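Local coordinates for DNA ligase (Alteromonas mediterranea, PDB 6GDR), which probably seals nicks in double-stranded DNA, as a minimal Lig E ligase with nucleotidyltransferase and OB domains, through an adenylated intermediate, at residues I7-L11 and M135-G139; K54-P58 and V88-L92. The contacts are given in a common frame with arbitrary orientation. Residues are numbered along the deposited sequence.

Contact 1: I7-L11 and M135-G139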
loop_
_atom_site.group_PDB
_atom_site.type_symbol
_atom_site.label_atom_id
_atom_site.label_comp_id
_atom_site.label_asym_id
_atom_site.label_seq_id
_atom_site.Cartn_x
_atom_site.Cartn_y
_atom_site.Cartn_z
ATOM N N ILE D 7 -13.252 17.173 2.948
ATOM C CA ILE D 7 -13.260 18.612 3.177
ATOM C C ILE D 7 -11.834 19.152 3.133
ATOM O O ILE D 7 -11.605 20.277 2.687
ATOM C CB ILE D 7 -13.953 18.959 4.514
ATOM C CG1 ILE D 7 -13.761 20.442 4.854
ATOM C CG2 ILE D 7 -13.429 18.077 5.636
ATOM C CD1 ILE D 7 -14.633 20.931 5.992
ATOM N N VAL D 8 -10.876 18.348 3.591
ATOM C CA VAL D 8 -9.470 18.728 3.525
ATOM C C VAL D 8 -8.956 18.486 2.112
ATOM O O VAL D 8 -9.364 17.541 1.428
ATOM C CB VAL D 8 -8.643 17.953 4.570
ATOM C CG1 VAL D 8 -7.193 18.425 4.562
ATOM C CG2 VAL D 8 -9.244 18.120 5.957
ATOM N N ASP D 9 -8.044 19.351 1.669
ATOM C CA ASP D 9 -7.582 19.327 0.285
ATOM C C ASP D 9 -6.800 18.055 -0.025
ATOM O O ASP D 9 -7.376 17.070 -0.499
ATOM C CB ASP D 9 -6.730 20.566 -0.010
ATOM C CG ASP D 9 -6.326 20.662 -1.469
ATOM O OD1 ASP D 9 -7.217 20.894 -2.313
ATOM O OD2 ASP D 9 -5.125 20.507 -1.773
ATOM N N GLY D 10 -5.492 18.061 0.240
ATOM C CA GLY D 10 -4.658 16.943 -0.136
ATOM C C GLY D 10 -4.792 15.760 0.804
ATOM O O GLY D 10 -5.228 15.878 1.949
ATOM N N LEU D 11 -4.401 14.595 0.296
ATOM C CA LEU D 11 -4.457 13.369 1.076
ATOM C C LEU D 11 -3.299 13.307 2.064
ATOM O O LEU D 11 -2.194 13.784 1.794
ATOM C CB LEU D 11 -4.414 12.144 0.162
ATOM C CG LEU D 11 -5.584 11.943 -0.801
ATOM C CD1 LEU D 11 -5.350 10.708 -1.657
ATOM C CD2 LEU D 11 -6.903 11.827 -0.052
ATOM N N MET D 135 -11.491 9.370 7.836
ATOM C CA MET D 135 -12.379 10.351 7.232
ATOM C C MET D 135 -11.599 11.655 7.108
ATOM O O MET D 135 -10.933 12.067 8.074
ATOM C CB MET D 135 -13.644 10.564 8.074
ATOM C CG MET D 135 -14.477 9.309 8.274
ATOM S SD MET D 135 -15.912 9.569 9.341
ATOM C CE MET D 135 -16.891 10.692 8.345
ATOM N N PRO D 136 -11.644 12.340 5.951
ATOM C CA PRO D 136 -10.864 13.569 5.758
ATOM C C PRO D 136 -11.498 14.797 6.411
ATOM O O PRO D 136 -11.659 15.844 5.784
ATOM C CB PRO D 136 -10.810 13.696 4.234
ATOM C CG PRO D 136 -12.100 13.114 3.780
ATOM C CD PRO D 136 -12.440 12.009 4.755
ATOM N N VAL D 137 -11.848 14.668 7.688
ATOM C CA VAL D 137 -12.523 15.739 8.412
ATOM C C VAL D 137 -11.492 16.725 8.943
ATOM O O VAL D 137 -10.404 16.338 9.389
ATOM C CB VAL D 137 -13.381 15.154 9.548
ATOM C CG1 VAL D 137 -13.859 16.248 10.500
ATOM C CG2 VAL D 137 -14.570 14.401 8.967
ATOM N N ALA D 138 -11.839 18.009 8.905
ATOM C CA ALA D 138 -10.944 19.070 9.347
ATOM C C ALA D 138 -11.190 19.388 10.816
ATOM O O ALA D 138 -12.327 19.654 11.220
ATOM C CB ALA D 138 -11.140 20.326 8.498
ATOM N N GLY D 139 -10.123 19.355 11.611
ATOM C CA GLY D 139 -10.188 19.783 12.994
ATOM C C GLY D 139 -10.847 18.793 13.932
ATOM O O GLY D 139 -11.803 19.139 14.633
#

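Contact 2: K54-P58 and V88-L92. Unlike the reference sequence in segment 54-58: Asp56 (reference Ala). With nucleotides of chain A; nucleotides of chain B.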
loop_
_atom_site.group_PDB
_atom_site.type_symbol
_atom_site.label_atom_id
_atom_site.label_comp_id
_atom_site.label_asym_id
_atom_site.label_seq_id
_atom_site.Cartn_x
_atom_site.Cartn_y
_atom_site.Cartn_z
ATOM N N LYS D 54 -12.913 7.412 -11.608
ATOM C CA LYS D 54 -14.142 6.802 -11.123
ATOM C C LYS D 54 -13.979 5.292 -11.017
ATOM O O LYS D 54 -13.436 4.645 -11.918
ATOM C CB LYS D 54 -15.318 7.138 -12.043
ATOM C CG LYS D 54 -16.635 6.523 -11.575
ATOM C CD LYS D 54 -17.800 6.854 -12.490
ATOM C CE LYS D 54 -19.080 6.213 -11.971
ATOM N NZ LYS D 54 -20.263 6.512 -12.823
ATOM N N ILE D 55 -14.445 4.736 -9.906
ATOM C CA ILE D 55 -14.515 3.291 -9.725
ATOM C C ILE D 55 -15.922 2.852 -10.108
ATOM O O ILE D 55 -16.910 3.360 -9.565
ATOM C CB ILE D 55 -14.175 2.893 -8.281
ATOM C CG1 ILE D 55 -12.737 3.311 -7.948
ATOM C CG2 ILE D 55 -14.357 1.393 -8.081
ATOM C CD1 ILE D 55 -12.353 3.133 -6.490
ATOM N N ASP D 56 -16.016 1.915 -11.052
ATOM C CA ASP D 56 -17.306 1.493 -11.598
ATOM C C ASP D 56 -17.797 0.282 -10.809
ATOM O O ASP D 56 -17.661 -0.873 -11.218
ATOM C CB ASP D 56 -17.179 1.189 -13.086
ATOM C CG ASP D 56 -18.524 1.031 -13.765
ATOM O OD1 ASP D 56 -19.558 1.232 -13.093
ATOM O OD2 ASP D 56 -18.549 0.704 -14.970
ATOM N N ALA D 57 -18.396 0.566 -9.642
ATOM C CA ALA D 57 -18.873 -0.484 -8.757
ATOM C C ALA D 57 -20.375 -0.688 -8.919
ATOM O O ALA D 57 -21.104 0.253 -9.247
ATOM C CB ALA D 57 -18.569 -0.137 -7.298
ATOM N N PRO D 58 -20.881 -1.902 -8.695
ATOM C CA PRO D 58 -22.331 -2.114 -8.773
ATOM C C PRO D 58 -23.076 -1.251 -7.764
ATOM O O PRO D 58 -22.533 -0.855 -6.731
ATOM C CB PRO D 58 -22.493 -3.606 -8.462
ATOM C CG PRO D 58 -21.167 -4.209 -8.764
ATOM C CD PRO D 58 -20.157 -3.158 -8.432
ATOM N N VAL D 88 -11.639 -4.052 -9.453
ATOM C CA VAL D 88 -11.981 -2.672 -9.118
ATOM C C VAL D 88 -11.790 -1.749 -10.315
ATOM O O VAL D 88 -12.622 -0.871 -10.575
ATOM C CB VAL D 88 -11.151 -2.209 -7.907
ATOM C CG1 VAL D 88 -11.328 -0.715 -7.667
ATOM C CG2 VAL D 88 -11.551 -2.998 -6.659
ATOM N N LEU D 89 -10.696 -1.916 -11.056
ATOM C CA LEU D 89 -10.366 -0.953 -12.097
ATOM C C LEU D 89 -11.090 -1.213 -13.412
ATOM O O LEU D 89 -11.123 -0.322 -14.268
ATOM C CB LEU D 89 -8.859 -0.945 -12.348
ATOM C CG LEU D 89 -7.977 -0.665 -11.129
ATOM C CD1 LEU D 89 -6.507 -0.754 -11.514
ATOM C CD2 LEU D 89 -8.287 0.695 -10.520
ATOM N N SER D 90 -11.672 -2.395 -13.592
ATOM C CA SER D 90 -12.327 -2.726 -14.849
ATOM C C SER D 90 -13.724 -2.123 -14.905
ATOM O O SER D 90 -14.435 -2.066 -13.897
ATOM C CB SER D 90 -12.407 -4.242 -15.024
ATOM O OG SER D 90 -11.114 -4.825 -15.023
ATOM N N LYS D 91 -14.117 -1.672 -16.094
ATOM C CA LYS D 91 -15.447 -1.111 -16.278
ATOM C C LYS D 91 -16.512 -2.186 -16.090
ATOM O O LYS D 91 -16.287 -3.371 -16.351
ATOM C CB LYS D 91 -15.582 -0.478 -17.665
ATOM C CG LYS D 91 -14.702 0.746 -17.895
ATOM C CD LYS D 91 -14.934 1.821 -16.838
ATOM C CE LYS D 91 -14.292 3.143 -17.226
ATOM N NZ LYS D 91 -14.973 3.780 -18.387
ATOM N N LEU D 92 -17.685 -1.753 -15.630
ATOM C CA LEU D 92 -18.777 -2.663 -15.291
ATOM C C LEU D 92 -19.756 -2.709 -16.462
ATOM O O LEU D 92 -20.769 -2.010 -16.497
ATOM C CB LEU D 92 -19.458 -2.220 -13.999
ATOM C CG LEU D 92 -20.656 -3.046 -13.529
ATOM C CD1 LEU D 92 -20.280 -4.507 -13.373
ATOM C CD2 LEU D 92 -21.196 -2.489 -12.223
ATOM P P DG A 17 -11.450 -2.821 -19.117
ATOM O OP1 DG A 17 -12.706 -2.637 -18.358
ATOM O OP2 DG A 17 -11.239 -4.055 -19.905
ATOM O "O5'" DG A 17 -11.251 -1.569 -20.088
ATOM C "C5'" DG A 17 -9.957 -1.009 -20.233
ATOM C "C4'" DG A 17 -9.899 -0.019 -21.377
ATOM O "O4'" DG A 17 -8.549 0.007 -21.904
ATOM C "C3'" DG A 17 -10.779 -0.349 -22.570
ATOM O "O3'" DG A 17 -11.123 0.841 -23.279
ATOM C "C2'" DG A 17 -9.890 -1.283 -23.379
ATOM C "C1'" DG A 17 -8.488 -0.722 -23.120
ATOM N N9 DG A 17 -7.441 -1.742 -23.007
ATOM C C8 DG A 17 -7.587 -3.058 -22.631
ATOM N N7 DG A 17 -6.468 -3.726 -22.629
ATOM C C5 DG A 17 -5.516 -2.795 -23.023
ATOM C C6 DG A 17 -4.119 -2.938 -23.203
ATOM O O6 DG A 17 -3.423 -3.952 -23.041
ATOM N N1 DG A 17 -3.528 -1.745 -23.611
ATOM C C2 DG A 17 -4.204 -0.563 -23.822
ATOM N N2 DG A 17 -3.465 0.483 -24.214
ATOM N N3 DG A 17 -5.510 -0.418 -23.658
ATOM C C4 DG A 17 -6.100 -1.569 -23.259
ATOM P P DC A 16 -7.564 -7.252 -16.182
ATOM O OP1 DC A 16 -8.841 -7.716 -15.597
ATOM O OP2 DC A 16 -6.875 -8.082 -17.196
ATOM O "O5'" DC A 16 -7.790 -5.795 -16.794
ATOM C "C5'" DC A 16 -7.981 -4.690 -15.921
ATOM C "C4'" DC A 16 -8.408 -3.456 -16.688
ATOM O "O4'" DC A 16 -7.230 -2.776 -17.207
ATOM C "C3'" DC A 16 -9.292 -3.732 -17.899
ATOM O "O3'" DC A 16 -10.232 -2.673 -18.079
ATOM C "C2'" DC A 16 -8.276 -3.827 -19.030
ATOM C "C1'" DC A 16 -7.253 -2.771 -18.624
ATOM N N1 DC A 16 -5.855 -3.016 -19.122
ATOM C C2 DC A 16 -5.103 -1.948 -19.631
ATOM O O2 DC A 16 -5.608 -0.819 -19.680
ATOM N N3 DC A 16 -3.839 -2.183 -20.066
ATOM C C4 DC A 16 -3.327 -3.412 -19.999
ATOM N N4 DC A 16 -2.078 -3.593 -20.439
ATOM C C5 DC A 16 -4.072 -4.510 -19.478
ATOM C C6 DC A 16 -5.316 -4.269 -19.052
ATOM P P DC B 9 -4.494 5.800 -10.052
ATOM O OP1 DC B 9 -5.516 6.483 -9.183
ATOM O OP2 DC B 9 -3.117 6.357 -9.822
ATOM O "O5'" DC B 9 -4.513 4.243 -9.840
ATOM C "C5'" DC B 9 -5.116 3.727 -8.676
ATOM C "C4'" DC B 9 -4.930 2.208 -8.660
ATOM O "O4'" DC B 9 -4.541 1.770 -9.808
ATOM C "C3'" DC B 9 -3.762 1.843 -7.678
ATOM O "O3'" DC B 9 -4.252 1.689 -6.454
ATOM C "C2'" DC B 9 -3.211 0.526 -8.253
ATOM C "C1'" DC B 9 -3.361 0.663 -9.554
ATOM N N1 DC B 9 -2.172 1.102 -10.136
ATOM C C2 DC B 9 -1.161 0.138 -10.535
ATOM O O2 DC B 9 -1.350 -1.052 -10.360
ATOM N N3 DC B 9 0.087 0.599 -11.148
ATOM C C4 DC B 9 0.325 1.976 -11.357
ATOM N N4 DC B 9 1.537 2.395 -11.951
ATOM C C5 DC B 9 -0.696 2.961 -10.956
ATOM C C6 DC B 9 -1.939 2.503 -10.345
HETATM O O HOH W 1 -13.795 0.498 -12.183
#

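Contact 1: I7-L11 and M135-G139
Neither segment forms regular helix or strand here. Their backbones come closest where the CA atoms of Ile7 and Val137 lie 6.0 Å apart and those of Val8 and Pro136 5.8 Å apart. One weak hydrogen bond joins them, from Val8 N to Pro136 O at 3.4 Å. Pro136 is the centre of an inverse gamma turn, in which Val137 N makes a weak hydrogen bond to Met135 O at 2.8 Å. Pro136 O is left to face residues 7-8. The turn directly follows strand 129-134 of a five-stranded mixed sheet in the nucleotidyltransferase domain and leads toward helix 142-154. The contact lays the first two modelled residues, Ile7 and Val8, against this loop at the surface. Ile7 CG2 and Val8 CG2 make small apolar contacts with Ala138 CB, at 4.3 and 3.9 Å. Both methyls also crowd Pro136 O, Val8 CG2 at 3.3 Å and Ile7 CG2 at 2.9 Å. The latter is tight for a carbon-oxygen pair and is not a hydrogen bond. Val137 has its CA-to-CB bond pointing away from the arm, and its side chain touches Arg145 of helix 142-154. Val8 also touches Tyr199, while Pro136 packs on Arg41 and Thr69.

Contact 2: K54-P58 and V88-L92
Asp56 and Leu92 bury the most surface here, 88 and 84 Å², and one hydrogen bond joins them. Leu92 N donates to Asp56 OD2 at 2.7 Å. Asp56 differs from the reference sequence, which has Ala, so this carboxylate bond belongs to the deposited protein. Asp56 is also the centre of an inverse gamma turn. Its backbone N donates to water 1 at 2.9 Å. That water donates to Val88 O at 2.4 Å, a very short distance, and to Ser90 O at 3.1 Å, bridging the loop to Val88 of helix 81-89 and to the turn after it. Leu92 CD2 packs on Pro58 CG at 3.9 Å. Val88, with 50 Å² covered, places CG1 3.7 Å from Ile55 CG2, and both side chains touch Leu74 of strand 70-75. Next to this joint, Lys91 N donates to OP1 of DG17 of chain A at 2.8 Å. The adjacent amide, Leu92 N, is the one tied to the Asp56 carboxylate. The DNA bond pairs a main-chain amide with a phosphate oxygen, so it does not read the base.

The centres of the two contacts are 24 Å apart, and their nearest atoms about 11 Å apart, so they do not touch. Along the chain, both segments of contact 2 fall between those of contact 1. Neither contact reaches bound AMP: the side chain of Pro136 in contact 1 is about 12 Å from it, and that of Ile55 in contact 2 about 11 Å. Neither contact includes an AMP pocket residue, but Leu11 of the arm touches Arg39 and Arg50, which line that pocket. Their relation to DNA differs. Contact 2 hydrogen-bonds to the DNA through Lys91 N, while the nearest atom of contact 1 is about 7 Å from it.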